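Local coordinates for protein IAA acetyltransferase (Bacillus cereus ATCC 14579, PDB 1Y9K) that probably transfers an acetyl group from acetyl-CoA to an amine nitrogen of its substrate, at residues A[81-86]-A[114-119]. Numbering follows the deposited sequence.
Sequences KLLRHA and QKCGFR
The Phe118 ring meets Leu83 through its CE1, which lies 4.3 Å from Leu83 CG, the branch point of the leucine. Beyond the two segments the same ring touches Tyr113 of helix 107-115 and Leu149 and Met151 of strand 141-152, which places it between that helix and the sheet. With CG of Phe118 anti to its carbonyl carbon (chi1 -73°), CE1 is the ring atom that comes closest to Leu83. The other close approach is made by a methyl group: CD2 of Leu83 comes to 3.7 Å from Cys116 SG, with Cys116 CB slightly farther from the same methyl, at 4.0 Å. The thiol thus adds to an apolar contact, and no hydrogen bond joins the two segments. Leu83 therefore bridges both partners, CD2 against the cysteine and CG beside the phenylalanine. Further contacts with Ile64 and Ile67 of strand 61-69 and with Leu112 and Tyr113 set this buried leucine in a hydrophobic seam between two helices and the sheet.

Cys116 and Phe118 can both face Leu83 because the chain turns sharply between them. Gly117 takes a positive phi of 110° as helix 107-115 ends in a Schellman motif, and its N bonds to Gln114 O at 3.0 Å. The chain then enters strand 119-124, where Arg119 pairs through its backbone with Ala150 of strand 141-152. A helix leading through a glycine turn into a late strand, packed by apolar side chains against the helix that follows strand 61-69, is consistent with the C-terminal half of the GNAT acetyltransferase fold.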
ATOM      1  N   LYS A  81      -2.678  -5.264  10.252  1.00 43.20           N
ATOM      2  CA  LYS A  81      -2.074  -6.587  10.055  1.00 43.14           C
ATOM      3  C   LYS A  81      -1.204  -6.706   8.806  1.00 42.75           C
ATOM      4  O   LYS A  81      -0.104  -7.250   8.878  1.00 42.81           O
ATOM      5  CB  LYS A  81      -3.154  -7.672  10.054  1.00 43.49           C
ATOM      6  CG  LYS A  81      -3.534  -8.151  11.444  1.00 45.03           C
ATOM      7  CD  LYS A  81      -4.971  -8.641  11.517  1.00 48.04           C
ATOM      8  CE  LYS A  81      -5.302  -9.136  12.922  1.00 49.77           C
ATOM      9  NZ  LYS A  81      -6.697  -8.778  13.323  1.00 51.24           N
ATOM     10  N   LEU A  82      -1.695  -6.205   7.671  1.00 42.53           N
ATOM     11  CA  LEU A  82      -0.935  -6.217   6.417  1.00 42.36           C
ATOM     12  C   LEU A  82       0.348  -5.402   6.532  1.00 42.57           C
ATOM     13  O   LEU A  82       1.382  -5.753   5.949  1.00 42.40           O
ATOM     14  CB  LEU A  82      -1.779  -5.672   5.260  1.00 42.31           C
ATOM     15  CG  LEU A  82      -2.869  -6.555   4.640  1.00 42.86           C
ATOM     16  CD1 LEU A  82      -3.790  -5.706   3.750  1.00 42.95           C
ATOM     17  CD2 LEU A  82      -2.285  -7.752   3.867  1.00 41.52           C
ATOM     18  N   LEU A  83       0.261  -4.315   7.297  1.00 42.72           N
ATOM     19  CA  LEU A  83       1.352  -3.375   7.482  1.00 43.01           C
ATOM     20  C   LEU A  83       2.451  -3.997   8.341  1.00 43.40           C
ATOM     21  O   LEU A  83       3.619  -3.981   7.947  1.00 43.49           O
ATOM     22  CB  LEU A  83       0.808  -2.096   8.124  1.00 42.98           C
ATOM     23  CG  LEU A  83       1.189  -0.720   7.587  1.00 43.43           C
ATOM     24  CD1 LEU A  83       1.273  -0.662   6.055  1.00 42.30           C
ATOM     25  CD2 LEU A  83       0.181   0.285   8.108  1.00 43.91           C
ATOM     26  N   ARG A  84       2.074  -4.539   9.504  1.00 43.68           N
ATOM     27  CA  ARG A  84       2.975  -5.350  10.331  1.00 44.65           C
ATOM     28  C   ARG A  84       3.712  -6.387   9.472  1.00 44.01           C
ATOM     29  O   ARG A  84       4.935  -6.522   9.575  1.00 43.85           O
ATOM     30  CB  ARG A  84       2.212  -6.070  11.462  1.00 44.74           C
ATOM     31  CG  ARG A  84       1.653  -5.172  12.590  1.00 46.45           C
ATOM     32  CD  ARG A  84       1.391  -5.972  13.897  1.00 47.18           C
ATOM     33  NE  ARG A  84       0.091  -6.668  13.946  1.00 52.23           N
ATOM     34  CZ  ARG A  84      -0.141  -7.914  13.514  1.00 54.08           C
ATOM     35  NH1 ARG A  84      -1.357  -8.441  13.623  1.00 54.96           N
ATOM     36  NH2 ARG A  84       0.829  -8.645  12.968  1.00 55.11           N
ATOM     37  N   HIS A  85       2.964  -7.087   8.612  1.00 43.45           N
ATOM     38  CA  HIS A  85       3.514  -8.136   7.738  1.00 43.33           C
ATOM     39  C   HIS A  85       4.481  -7.596   6.682  1.00 43.27           C
ATOM     40  O   HIS A  85       5.509  -8.225   6.407  1.00 43.54           O
ATOM     41  CB  HIS A  85       2.385  -8.926   7.067  1.00 43.23           C
ATOM     42  CG  HIS A  85       2.821 -10.212   6.429  1.00 42.46           C
ATOM     43  ND1 HIS A  85       3.563 -10.260   5.267  1.00 42.07           N
ATOM     44  CD2 HIS A  85       2.574 -11.502   6.765  1.00 42.00           C
ATOM     45  CE1 HIS A  85       3.769 -11.519   4.925  1.00 40.91           C
ATOM     46  NE2 HIS A  85       3.177 -12.293   5.816  1.00 40.44           N
ATOM     47  N   ALA A  86       4.149  -6.446   6.092  1.00 42.79           N
ATOM     48  CA  ALA A  86       5.054  -5.761   5.165  1.00 42.23           C
ATOM     49  C   ALA A  86       6.396  -5.417   5.823  1.00 42.28           C
ATOM     50  O   ALA A  86       7.458  -5.667   5.234  1.00 41.90           O
ATOM     51  CB  ALA A  86       4.396  -4.514   4.587  1.00 41.82           C
ATOM     52  N   GLN A 114       1.399   6.307  10.601  1.00 39.19           N
ATOM     53  CA  GLN A 114       2.176   6.913  11.680  1.00 39.60           C
ATOM     54  C   GLN A 114       2.075   6.127  12.996  1.00 40.27           C
ATOM     55  O   GLN A 114       3.070   5.980  13.714  1.00 40.35           O
ATOM     56  CB  GLN A 114       1.763   8.367  11.889  1.00 39.42           C
ATOM     57  CG  GLN A 114       2.048   9.276  10.720  1.00 38.50           C
ATOM     58  CD  GLN A 114       1.696  10.710  11.025  1.00 38.02           C
ATOM     59  OE1 GLN A 114       0.572  11.161  10.772  1.00 38.78           O
ATOM     60  NE2 GLN A 114       2.640  11.429  11.606  1.00 36.93           N
ATOM     61  N   LYS A 115       0.873   5.630  13.301  1.00 40.91           N
ATOM     62  CA  LYS A 115       0.654   4.745  14.453  1.00 41.47           C
ATOM     63  C   LYS A 115       1.529   3.507  14.338  1.00 41.04           C
ATOM     64  O   LYS A 115       1.988   2.978  15.334  1.00 40.90           O
ATOM     65  CB  LYS A 115      -0.816   4.317  14.555  1.00 41.41           C
ATOM     66  CG  LYS A 115      -1.752   5.391  15.078  1.00 42.32           C
ATOM     67  CD  LYS A 115      -3.162   4.851  15.303  1.00 42.62           C
ATOM     68  CE  LYS A 115      -4.169   5.990  15.546  1.00 43.94           C
ATOM     69  NZ  LYS A 115      -5.402   5.530  16.269  1.00 44.47           N
ATOM     70  N   CYS A 116       1.754   3.063  13.104  1.00 41.04           N
ATOM     71  CA  CYS A 116       2.568   1.886  12.830  1.00 40.99           C
ATOM     72  C   CYS A 116       4.075   2.184  12.671  1.00 40.16           C
ATOM     73  O   CYS A 116       4.845   1.288  12.367  1.00 40.69           O
ATOM     74  CB  CYS A 116       2.012   1.136  11.608  1.00 41.11           C
ATOM     75  SG  CYS A 116       0.315   0.452  11.849  1.00 43.84           S
ATOM     76  N   GLY A 117       4.492   3.429  12.874  1.00 39.31           N
ATOM     77  CA  GLY A 117       5.919   3.761  12.888  1.00 38.15           C
ATOM     78  C   GLY A 117       6.472   4.573  11.726  1.00 37.45           C
ATOM     79  O   GLY A 117       7.630   4.973  11.751  1.00 37.36           O
ATOM     80  N   PHE A 118       5.656   4.807  10.703  1.00 37.08           N
ATOM     81  CA  PHE A 118       6.048   5.630   9.558  1.00 36.62           C
ATOM     82  C   PHE A 118       6.085   7.126   9.894  1.00 36.60           C
ATOM     83  O   PHE A 118       5.234   7.639  10.623  1.00 36.87           O
ATOM     84  CB  PHE A 118       5.112   5.374   8.374  1.00 36.34           C
ATOM     85  CG  PHE A 118       5.323   4.036   7.712  1.00 35.77           C
ATOM     86  CD1 PHE A 118       4.585   2.919   8.112  1.00 35.56           C
ATOM     87  CD2 PHE A 118       6.261   3.888   6.688  1.00 34.50           C
ATOM     88  CE1 PHE A 118       4.780   1.675   7.497  1.00 35.27           C
ATOM     89  CE2 PHE A 118       6.461   2.647   6.069  1.00 33.96           C
ATOM     90  CZ  PHE A 118       5.722   1.546   6.475  1.00 34.66           C
ATOM     91  N   ARG A 119       7.087   7.818   9.370  1.00 36.17           N
ATOM     92  CA  ARG A 119       7.197   9.244   9.565  1.00 35.70           C
ATOM     93  C   ARG A 119       7.076   9.983   8.228  1.00 35.59           C
ATOM     94  O   ARG A 119       7.693   9.585   7.235  1.00 35.69           O
ATOM     95  CB  ARG A 119       8.512   9.580  10.263  1.00 35.85           C
ATOM     96  CG  ARG A 119       8.603  11.023  10.731  1.00 36.18           C
ATOM     97  CD  ARG A 119       9.987  11.318  11.219  1.00 36.54           C
ATOM     98  NE  ARG A 119      10.117  12.690  11.694  1.00 37.61           N
ATOM     99  CZ  ARG A 119      11.239  13.195  12.190  1.00 38.44           C
ATOM    100  NH1 ARG A 119      12.323  12.435  12.258  1.00 39.72           N
ATOM    101  NH2 ARG A 119      11.291  14.456  12.600  1.00 36.74           N
TER